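Hypothetical protein (Leishmania major, PDB 1R75) is of unknown function but carries a DUF1935 domain, folded here as two packed antiparallel beta sheets without any helix. Local coordinates at residues F22-P27 and D58-I63; R52-N57 and L110-F115; I64-L69 and D126-R131. All coordinates share one frame; numbering follows the deposited sequence.

Contact 1: residues F22-P27 and D58-I63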
loop_
_atom_site.group_PDB
_atom_site.type_symbol
_atom_site.label_atom_id
_atom_site.label_comp_id
_atom_site.label_asym_id
_atom_site.label_seq_id
_atom_site.Cartn_x
_atom_site.Cartn_y
_atom_site.Cartn_z
ATOM N N PHE A 22 3.294 5.812 -15.134
ATOM C CA PHE A 22 1.944 5.385 -14.845
ATOM C C PHE A 22 1.122 5.391 -16.122
ATOM O O PHE A 22 1.161 6.359 -16.886
ATOM C CB PHE A 22 1.321 6.302 -13.785
ATOM C CG PHE A 22 2.138 6.404 -12.529
ATOM C CD1 PHE A 22 2.473 5.260 -11.819
ATOM C CD2 PHE A 22 2.554 7.640 -12.048
ATOM C CE1 PHE A 22 3.230 5.335 -10.643
ATOM C CE2 PHE A 22 3.319 7.731 -10.908
ATOM C CZ PHE A 22 3.645 6.558 -10.181
ATOM N N LYS A 23 0.399 4.302 -16.360
ATOM C CA LYS A 23 -0.472 4.181 -17.525
ATOM C C LYS A 23 -1.840 4.842 -17.337
ATOM O O LYS A 23 -2.330 5.519 -18.247
ATOM C CB LYS A 23 -0.656 2.705 -17.920
ATOM C CG LYS A 23 0.662 1.919 -18.088
ATOM C CD LYS A 23 0.608 0.754 -19.138
ATOM C CE LYS A 23 2.006 0.567 -19.828
ATOM N NZ LYS A 23 2.214 -0.783 -20.424
ATOM N N ASN A 24 -2.469 4.671 -16.177
ATOM C CA ASN A 24 -3.883 4.998 -16.048
ATOM C C ASN A 24 -4.306 6.118 -15.096
ATOM O O ASN A 24 -5.493 6.417 -14.947
ATOM C CB ASN A 24 -4.598 3.712 -15.654
ATOM C CG ASN A 24 -4.371 2.648 -16.654
ATOM O OD1 ASN A 24 -4.415 2.937 -17.862
ATOM N ND2 ASN A 24 -4.088 1.430 -16.211
ATOM N N GLY A 25 -3.357 6.730 -14.438
ATOM C CA GLY A 25 -3.696 7.687 -13.426
ATOM C C GLY A 25 -2.431 8.094 -12.741
ATOM O O GLY A 25 -1.371 7.791 -13.206
ATOM N N LYS A 26 -2.555 8.830 -11.641
ATOM C CA LYS A 26 -1.395 9.173 -10.849
ATOM C C LYS A 26 -1.735 9.163 -9.368
ATOM O O LYS A 26 -2.842 9.448 -8.992
ATOM C CB LYS A 26 -0.855 10.550 -11.212
ATOM C CG LYS A 26 -1.873 11.607 -11.320
ATOM C CD LYS A 26 -1.211 12.929 -11.720
ATOM C CE LYS A 26 -2.192 14.092 -11.592
ATOM N NZ LYS A 26 -1.469 15.370 -11.303
ATOM N N PRO A 27 -0.718 8.911 -8.552
ATOM C CA PRO A 27 -0.845 9.039 -7.104
ATOM C C PRO A 27 -1.223 10.447 -6.688
ATOM O O PRO A 27 -0.989 11.415 -7.450
ATOM C CB PRO A 27 0.550 8.720 -6.605
ATOM C CG PRO A 27 1.227 8.057 -7.674
ATOM C CD PRO A 27 0.668 8.601 -8.954
ATOM N N ASP A 58 -2.279 1.408 -10.056
ATOM C CA ASP A 58 -2.403 1.877 -11.445
ATOM C C ASP A 58 -3.300 0.974 -12.361
ATOM O O ASP A 58 -3.384 1.176 -13.564
ATOM C CB ASP A 58 -1.002 2.018 -12.021
ATOM C CG ASP A 58 -0.959 2.881 -13.271
ATOM O OD1 ASP A 58 -1.630 3.945 -13.329
ATOM O OD2 ASP A 58 -0.250 2.528 -14.222
ATOM N N SER A 59 -3.984 0.008 -11.783
ATOM C CA SER A 59 -4.984 -0.729 -12.495
ATOM C C SER A 59 -6.298 -0.003 -12.580
ATOM O O SER A 59 -6.732 0.610 -11.639
ATOM C CB SER A 59 -5.246 -2.072 -11.817
ATOM O OG SER A 59 -6.145 -2.785 -12.620
ATOM N N LYS A 60 -7.012 -0.169 -13.685
ATOM C CA LYS A 60 -8.390 0.330 -13.780
ATOM C C LYS A 60 -9.361 -0.647 -13.214
ATOM O O LYS A 60 -10.480 -0.259 -12.904
ATOM C CB LYS A 60 -8.814 0.580 -15.268
ATOM C CG LYS A 60 -7.928 1.576 -15.996
ATOM C CD LYS A 60 -8.462 1.828 -17.457
ATOM C CE LYS A 60 -7.406 1.604 -18.526
ATOM N NZ LYS A 60 -6.825 0.217 -18.587
ATOM N N GLU A 61 -8.960 -1.912 -13.119
ATOM C CA GLU A 61 -9.905 -3.019 -12.911
ATOM C C GLU A 61 -9.744 -3.862 -11.672
ATOM O O GLU A 61 -10.634 -4.730 -11.412
ATOM C CB GLU A 61 -9.869 -4.032 -14.105
ATOM C CG GLU A 61 -9.098 -3.660 -15.376
ATOM C CD GLU A 61 -9.538 -4.507 -16.607
ATOM O OE1 GLU A 61 -9.798 -5.753 -16.464
ATOM O OE2 GLU A 61 -9.636 -3.936 -17.738
ATOM N N LEU A 62 -8.626 -3.689 -10.950
ATOM C CA LEU A 62 -8.303 -4.556 -9.781
ATOM C C LEU A 62 -8.374 -3.823 -8.452
ATOM O O LEU A 62 -7.977 -2.706 -8.408
ATOM C CB LEU A 62 -6.857 -5.064 -9.897
ATOM C CG LEU A 62 -6.543 -5.885 -11.156
ATOM C CD1 LEU A 62 -5.160 -6.442 -11.062
ATOM C CD2 LEU A 62 -7.473 -6.976 -11.262
ATOM N N ILE A 63 -8.854 -4.493 -7.407
ATOM C CA ILE A 63 -8.676 -4.092 -6.010
ATOM C C ILE A 63 -7.560 -4.946 -5.420
ATOM O O ILE A 63 -7.533 -6.176 -5.632
ATOM C CB ILE A 63 -9.956 -4.156 -5.199
ATOM C CG1 ILE A 63 -9.672 -3.794 -3.740
ATOM C CG2 ILE A 63 -10.583 -5.456 -5.191
ATOM C CD1 ILE A 63 -10.974 -3.702 -2.935
#
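Asp58 reaches across to the loop at Lys23 and Asn24 and takes a backbone N-H on each carboxylate oxygen. A chi1 of -162° sets its CG anti to the backbone N, beside the carbonyl carbon; from there OD1 and OD2 face the backbone N-H groups of the loop. Lys23 N gives to Asp58 OD2 at 2.9 Å, on the syn lone pair. Asn24 N gives to Asp58 OD1 at 3.1 Å, again on the syn side but 27° out of the carboxylate plane. OD1 also takes part in a hydrogen bond with Tyr56 OH from strand 52-57, whose ring meets Phe22 edge-to-face. A side chain thus pins the irregular segment before strand 33-36 to the connection between strands 52-57 and 62-71, at the surface of the DUF1935 domain. Asn24 returns the grip: its ND2 donates to Asp58 O at 2.8 Å, nearly along the C=O axis and close to its own amide plane. Lys60 crosses Asn24 at about a right angle, bent at chi3 (-126°), which brings CE to 3.3 Å from Asn24 OD1. Just after Asp58 in the chain, Ser59 OG closes an ST turn, accepting from Glu61 N at 3.0 Å and, weakly, from Leu62 N.

Contact 2: residues R52-N57 and L110-F115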
loop_
_atom_site.group_PDB
_atom_site.type_symbol
_atom_site.label_atom_id
_atom_site.label_comp_id
_atom_site.label_asym_id
_atom_site.label_seq_id
_atom_site.Cartn_x
_atom_site.Cartn_y
_atom_site.Cartn_z
ATOM N N ARG A 52 6.850 8.571 5.551
ATOM C CA ARG A 52 5.516 8.071 5.226
ATOM C C ARG A 52 5.543 7.193 4.005
ATOM O O ARG A 52 6.247 7.466 3.008
ATOM C CB ARG A 52 4.711 9.288 4.927
ATOM C CG ARG A 52 3.318 9.157 4.677
ATOM C CD ARG A 52 2.688 10.630 4.753
ATOM N NE ARG A 52 2.990 11.443 3.562
ATOM C CZ ARG A 52 2.950 12.773 3.524
ATOM N NH1 ARG A 52 2.601 13.510 4.621
ATOM N NH2 ARG A 52 3.211 13.380 2.399
ATOM N N TRP A 53 4.715 6.158 4.039
ATOM C CA TRP A 53 4.472 5.325 2.876
ATOM C C TRP A 53 3.019 5.355 2.468
ATOM O O TRP A 53 2.120 5.379 3.347
ATOM C CB TRP A 53 4.743 3.906 3.209
ATOM C CG TRP A 53 6.108 3.458 3.403
ATOM C CD1 TRP A 53 7.257 4.177 3.497
ATOM C CD2 TRP A 53 6.480 2.075 3.546
ATOM N NE1 TRP A 53 8.343 3.324 3.711
ATOM C CE2 TRP A 53 7.878 2.029 3.774
ATOM C CE3 TRP A 53 5.760 0.878 3.544
ATOM C CZ2 TRP A 53 8.563 0.795 3.953
ATOM C CZ3 TRP A 53 6.472 -0.360 3.680
ATOM C CH2 TRP A 53 7.804 -0.369 3.923
ATOM N N ALA A 54 2.821 5.297 1.184
ATOM C CA ALA A 54 1.564 5.153 0.545
ATOM C C ALA A 54 1.654 4.140 -0.594
ATOM O O ALA A 54 2.739 3.825 -1.046
ATOM C CB ALA A 54 1.109 6.473 0.013
ATOM N N PHE A 55 0.498 3.607 -0.993
ATOM C CA PHE A 55 0.372 2.717 -2.145
ATOM C C PHE A 55 -0.547 3.335 -3.182
ATOM O O PHE A 55 -1.586 3.964 -2.861
ATOM C CB PHE A 55 -0.213 1.367 -1.698
ATOM C CG PHE A 55 0.723 0.568 -0.915
ATOM C CD1 PHE A 55 1.861 0.043 -1.496
ATOM C CD2 PHE A 55 0.473 0.317 0.430
ATOM C CE1 PHE A 55 2.764 -0.786 -0.701
ATOM C CE2 PHE A 55 1.323 -0.481 1.191
ATOM C CZ PHE A 55 2.510 -0.991 0.619
ATOM N N TYR A 56 -0.159 3.171 -4.428
ATOM C CA TYR A 56 -0.948 3.601 -5.569
ATOM C C TYR A 56 -1.218 2.381 -6.457
ATOM O O TYR A 56 -0.300 1.613 -6.736
ATOM C CB TYR A 56 -0.226 4.748 -6.330
ATOM C CG TYR A 56 -0.838 5.012 -7.671
ATOM C CD1 TYR A 56 -2.118 5.564 -7.766
ATOM C CD2 TYR A 56 -0.182 4.677 -8.835
ATOM C CE1 TYR A 56 -2.735 5.737 -8.995
ATOM C CE2 TYR A 56 -0.786 4.844 -10.077
ATOM C CZ TYR A 56 -2.025 5.405 -10.143
ATOM O OH TYR A 56 -2.637 5.579 -11.326
ATOM N N ASN A 57 -2.466 2.196 -6.849
ATOM C CA ASN A 57 -2.908 1.099 -7.684
ATOM C C ASN A 57 -3.168 1.726 -9.092
ATOM O O ASN A 57 -4.088 2.536 -9.255
ATOM C CB ASN A 57 -4.123 0.468 -7.019
ATOM C CG ASN A 57 -4.814 -0.616 -7.904
ATOM O OD1 ASN A 57 -4.438 -0.874 -9.069
ATOM N ND2 ASN A 57 -5.823 -1.226 -7.341
ATOM N N LEU A 110 -6.942 2.923 -9.300
ATOM C CA LEU A 110 -6.387 4.295 -9.465
ATOM C C LEU A 110 -6.305 5.125 -8.173
ATOM O O LEU A 110 -6.084 6.329 -8.208
ATOM C CB LEU A 110 -7.183 5.083 -10.576
ATOM C CG LEU A 110 -7.285 4.253 -11.862
ATOM C CD1 LEU A 110 -8.158 4.995 -12.945
ATOM C CD2 LEU A 110 -5.963 3.898 -12.390
ATOM N N GLU A 111 -6.513 4.463 -7.035
ATOM C CA GLU A 111 -6.505 5.090 -5.771
ATOM C C GLU A 111 -5.142 5.134 -5.175
ATOM O O GLU A 111 -4.333 4.258 -5.398
ATOM C CB GLU A 111 -7.410 4.287 -4.850
ATOM C CG GLU A 111 -7.982 4.943 -3.657
ATOM C CD GLU A 111 -9.015 4.018 -2.978
ATOM O OE1 GLU A 111 -8.616 2.912 -2.477
ATOM O OE2 GLU A 111 -10.250 4.388 -2.989
ATOM N N THR A 112 -4.898 6.162 -4.369
ATOM C CA THR A 112 -3.754 6.241 -3.444
ATOM C C THR A 112 -4.246 6.006 -1.991
ATOM O O THR A 112 -5.212 6.660 -1.575
ATOM C CB THR A 112 -3.078 7.621 -3.536
ATOM O OG1 THR A 112 -2.622 7.877 -4.880
ATOM C CG2 THR A 112 -1.740 7.692 -2.795
ATOM N N GLN A 113 -3.684 5.040 -1.267
ATOM C CA GLN A 113 -3.933 4.818 0.146
ATOM C C GLN A 113 -2.678 5.169 0.939
ATOM O O GLN A 113 -1.645 4.518 0.768
ATOM C CB GLN A 113 -4.413 3.356 0.398
ATOM C CG GLN A 113 -5.804 3.137 -0.081
ATOM C CD GLN A 113 -6.840 3.589 0.995
ATOM O OE1 GLN A 113 -6.614 4.536 1.727
ATOM N NE2 GLN A 113 -7.909 2.873 1.112
ATOM N N MET A 114 -2.779 6.116 1.898
ATOM C CA MET A 114 -1.762 6.275 2.958
ATOM C C MET A 114 -1.725 4.965 3.789
ATOM O O MET A 114 -2.739 4.344 4.056
ATOM C CB MET A 114 -2.150 7.470 3.864
ATOM C CG MET A 114 -2.118 8.762 3.112
ATOM S SD MET A 114 -0.349 9.126 2.588
ATOM C CE MET A 114 -0.924 9.426 1.209
ATOM N N PHE A 115 -0.519 4.548 4.134
ATOM C CA PHE A 115 -0.291 3.302 4.771
ATOM C C PHE A 115 0.262 3.434 6.159
ATOM O O PHE A 115 -0.429 3.073 7.198
ATOM C CB PHE A 115 0.593 2.494 3.833
ATOM C CG PHE A 115 0.749 1.051 4.254
ATOM C CD1 PHE A 115 -0.357 0.278 4.480
ATOM C CD2 PHE A 115 2.048 0.457 4.403
ATOM C CE1 PHE A 115 -0.224 -1.080 4.839
ATOM C CE2 PHE A 115 2.154 -0.864 4.831
ATOM C CZ PHE A 115 1.010 -1.625 5.007
#
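Phe55 and Phe115 meet edge-to-face, diagonal neighbours on the same side of two antiparallel strands. The CE2 corner of Phe55 sits 3.4 Å above the Phe115 plane, over the ring centre, with the two planes at 62°. Phe115 reaches under it with CG anti to the backbone N (chi1 -171°). Trp53 lies alongside, its CE3 coming to the edge of the Phe115 ring, 3.8 Å from CD2. On the other face Ala54 CB lies 4.0 Å from Met114 SD, and the Tyr56 ring lies with CE1 3.5 Å from Leu110 O, near the ring plane.

Backbone bonds hold the register. Phe55 and Gln113 form the hydrogen-bonded pair, with Gln113 N to Phe55 O at 2.8 Å; Phe115 N to Trp53 O and Asn57 N to Glu111 O follow on either side. Leu110 N to Asn57 O is weak.

Several polar ends pair outside the two strands: Glu111 OE1 with Arg108 (salt bridge), Thr112 OG1 with Thr28 N, Asn57 ND2 with Leu62 O. Between these strands, then, the backbone supplies the directional bonds while the side chains add aromatic and apolar contact, and the Phe55-Phe115 face, packed on strands 62-71 and 100-107, belongs to the interior between the sheets.

Contact 3: residues I64-L69 and D126-R131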
loop_
_atom_site.group_PDB
_atom_site.type_symbol
_atom_site.label_atom_id
_atom_site.label_comp_id
_atom_site.label_asym_id
_atom_site.label_seq_id
_atom_site.Cartn_x
_atom_site.Cartn_y
_atom_site.Cartn_z
ATOM N N ILE A 64 -6.620 -4.285 -4.761
ATOM C CA ILE A 64 -5.381 -4.938 -4.282
ATOM C C ILE A 64 -5.422 -4.922 -2.782
ATOM O O ILE A 64 -5.769 -3.906 -2.187
ATOM C CB ILE A 64 -4.138 -4.266 -4.814
ATOM C CG1 ILE A 64 -4.122 -4.325 -6.369
ATOM C CG2 ILE A 64 -2.851 -4.844 -4.134
ATOM C CD1 ILE A 64 -3.109 -3.515 -6.975
ATOM N N HIS A 65 -5.170 -6.066 -2.151
ATOM C CA HIS A 65 -5.082 -6.100 -0.687
ATOM C C HIS A 65 -3.640 -6.325 -0.335
ATOM O O HIS A 65 -3.041 -7.261 -0.836
ATOM C CB HIS A 65 -5.896 -7.266 -0.111
ATOM C CG HIS A 65 -5.761 -7.439 1.371
ATOM N ND1 HIS A 65 -5.192 -8.558 1.945
ATOM C CD2 HIS A 65 -6.078 -6.616 2.401
ATOM C CE1 HIS A 65 -5.159 -8.410 3.255
ATOM N NE2 HIS A 65 -5.709 -7.254 3.559
ATOM N N VAL A 66 -3.062 -5.464 0.489
ATOM C CA VAL A 66 -1.651 -5.561 0.814
ATOM C C VAL A 66 -1.509 -5.601 2.328
ATOM O O VAL A 66 -2.183 -4.867 3.046
ATOM C CB VAL A 66 -0.791 -4.477 0.138
ATOM C CG1 VAL A 66 -1.287 -3.104 0.389
ATOM C CG2 VAL A 66 0.744 -4.603 0.533
ATOM N N ALA A 67 -0.735 -6.549 2.822
ATOM C CA ALA A 67 -0.352 -6.558 4.211
ATOM C C ALA A 67 1.146 -6.732 4.348
ATOM O O ALA A 67 1.752 -7.583 3.679
ATOM C CB ALA A 67 -1.030 -7.687 4.993
ATOM N N VAL A 68 1.718 -5.965 5.280
ATOM C CA VAL A 68 3.119 -5.891 5.485
ATOM C C VAL A 68 3.377 -6.139 6.966
ATOM O O VAL A 68 2.686 -5.622 7.823
ATOM C CB VAL A 68 3.668 -4.530 5.095
ATOM C CG1 VAL A 68 5.139 -4.417 5.454
ATOM C CG2 VAL A 68 3.437 -4.205 3.580
ATOM N N LEU A 69 4.376 -6.931 7.247
ATOM C CA LEU A 69 4.796 -7.243 8.591
ATOM C C LEU A 69 6.081 -6.509 8.869
ATOM O O LEU A 69 7.063 -6.672 8.120
ATOM C CB LEU A 69 5.158 -8.700 8.670
ATOM C CG LEU A 69 4.153 -9.756 8.768
ATOM C CD1 LEU A 69 4.785 -11.092 8.181
ATOM C CD2 LEU A 69 3.710 -9.865 10.287
ATOM N N ASP A 126 3.564 -9.650 3.668
ATOM C CA ASP A 126 2.898 -10.786 4.244
ATOM C C ASP A 126 1.851 -11.340 3.273
ATOM O O ASP A 126 1.795 -12.572 3.028
ATOM C CB ASP A 126 2.226 -10.356 5.524
ATOM C CG ASP A 126 1.394 -11.433 6.137
ATOM O OD1 ASP A 126 1.974 -12.461 6.553
ATOM O OD2 ASP A 126 0.146 -11.335 6.242
ATOM N N THR A 127 1.027 -10.455 2.711
ATOM C CA THR A 127 -0.003 -10.850 1.715
ATOM C C THR A 127 -0.053 -9.821 0.650
ATOM O O THR A 127 0.031 -8.605 0.935
ATOM C CB THR A 127 -1.425 -10.812 2.383
ATOM O OG1 THR A 127 -1.491 -11.758 3.438
ATOM C CG2 THR A 127 -2.540 -11.214 1.383
ATOM N N LEU A 128 -0.137 -10.253 -0.604
ATOM C CA LEU A 128 -0.331 -9.345 -1.678
ATOM C C LEU A 128 -1.299 -10.073 -2.647
ATOM O O LEU A 128 -0.934 -11.145 -3.178
ATOM C CB LEU A 128 0.939 -9.021 -2.297
ATOM C CG LEU A 128 1.044 -7.814 -3.161
ATOM C CD1 LEU A 128 0.255 -6.590 -2.806
ATOM C CD2 LEU A 128 2.559 -7.416 -3.243
ATOM N N GLU A 129 -2.533 -9.593 -2.713
ATOM C CA GLU A 129 -3.617 -10.273 -3.449
ATOM C C GLU A 129 -4.431 -9.287 -4.258
ATOM O O GLU A 129 -4.568 -8.130 -3.872
ATOM C CB GLU A 129 -4.582 -10.923 -2.458
ATOM C CG GLU A 129 -5.445 -11.993 -3.071
ATOM C CD GLU A 129 -5.200 -13.379 -2.455
ATOM O OE1 GLU A 129 -4.881 -13.434 -1.202
ATOM O OE2 GLU A 129 -5.313 -14.403 -3.226
ATOM N N ALA A 130 -4.932 -9.688 -5.419
ATOM C CA ALA A 130 -5.771 -8.802 -6.159
ATOM C C ALA A 130 -6.970 -9.565 -6.642
ATOM O O ALA A 130 -6.872 -10.771 -6.900
ATOM C CB ALA A 130 -5.036 -8.187 -7.301
ATOM N N ARG A 131 -8.062 -8.823 -6.813
ATOM C CA ARG A 131 -9.276 -9.400 -7.401
ATOM C C ARG A 131 -9.926 -8.356 -8.254
ATOM O O ARG A 131 -9.589 -7.184 -8.141
ATOM C CB ARG A 131 -10.181 -9.938 -6.307
ATOM C CG ARG A 131 -10.995 -8.925 -5.552
ATOM C CD ARG A 131 -11.682 -9.457 -4.279
ATOM N NE ARG A 131 -12.749 -10.438 -4.528
ATOM C CZ ARG A 131 -13.766 -10.716 -3.686
ATOM N NH1 ARG A 131 -13.881 -10.111 -2.490
ATOM N NH2 ARG A 131 -14.683 -11.620 -4.048
#
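Leu128 lays its CD1 methyl between Val66 and Ile64, touching Val66 CB and Ile64 CG2 at 3.8 Å each. The leucine has CG anti to the backbone N (chi1 -162°), and its side chain runs beside both neighbours, pointing the same way. One methyl therefore fills the dip between two beta-branched residues of the facing strand. Further along this face Ala130 offers a low bump, its CB 4.1 Å from Ile64 CG1. Phe38, from a loop, touches both Leu128 and Ala130, while Ile64 and Val66 pack on Asn57 and Phe55 of strand 52-57.

The other face is more polar. Thr127 turns CG2 to the edge of the His65 imidazole, near the ring plane and 3.8 Å from ND1. Thr127 CB and Asp126 OD2 both come close to the Ala67 methyl, at 4.1 and 4.0 Å from its CB. Leu69 then crosses Asp126 obliquely, bringing CD1 to 3.5 Å from OD1, so that an aliphatic branch lies against the aspartate.

The axes of segments 64-69 and 126-131 run antiparallel, with 173° between their directions. His65 and Glu129 exchange two hydrogen bonds, and Ala67 N gives to Thr127 O. At Ala67 O the regular pattern gives way: Asp126 N at 2.7 Å and Thr127 N at 3.1 Å both donate to it from the same face of the carbonyl plane. Two consecutive residues thus stand opposite a single one, and the CB of Asp126 points toward the facing strand. Strand 123-132 is the outermost of its four-stranded sheet, whereas 62-71 also pairs with 100-107; this edge pairing in an all-antiparallel sheet carries a classic beta bulge at Asp126 and Thr127.

Overall arrangement
From the N terminus, the chain first lays down loop 22-27, then strands 33-36, 42-47 and 52-57, before contact 1 closes a loop by bringing 58-63 back to it. Contact 2 opens within that loop, at 52-57, and closes far later, at 110-115, so contacts 1 and 2 cross. Contact 3 starts after contact 1 has closed, in series with it, yet crosses contact 2 in turn. The sheets are tied accordingly: contact 2 joins strands of the five-stranded sheet, contact 3 joins strands of the four-stranded one, and contact 1 fastens the N-terminal loop at the passage between them. Phe115 against Val68 brings contacts 2 and 3 together.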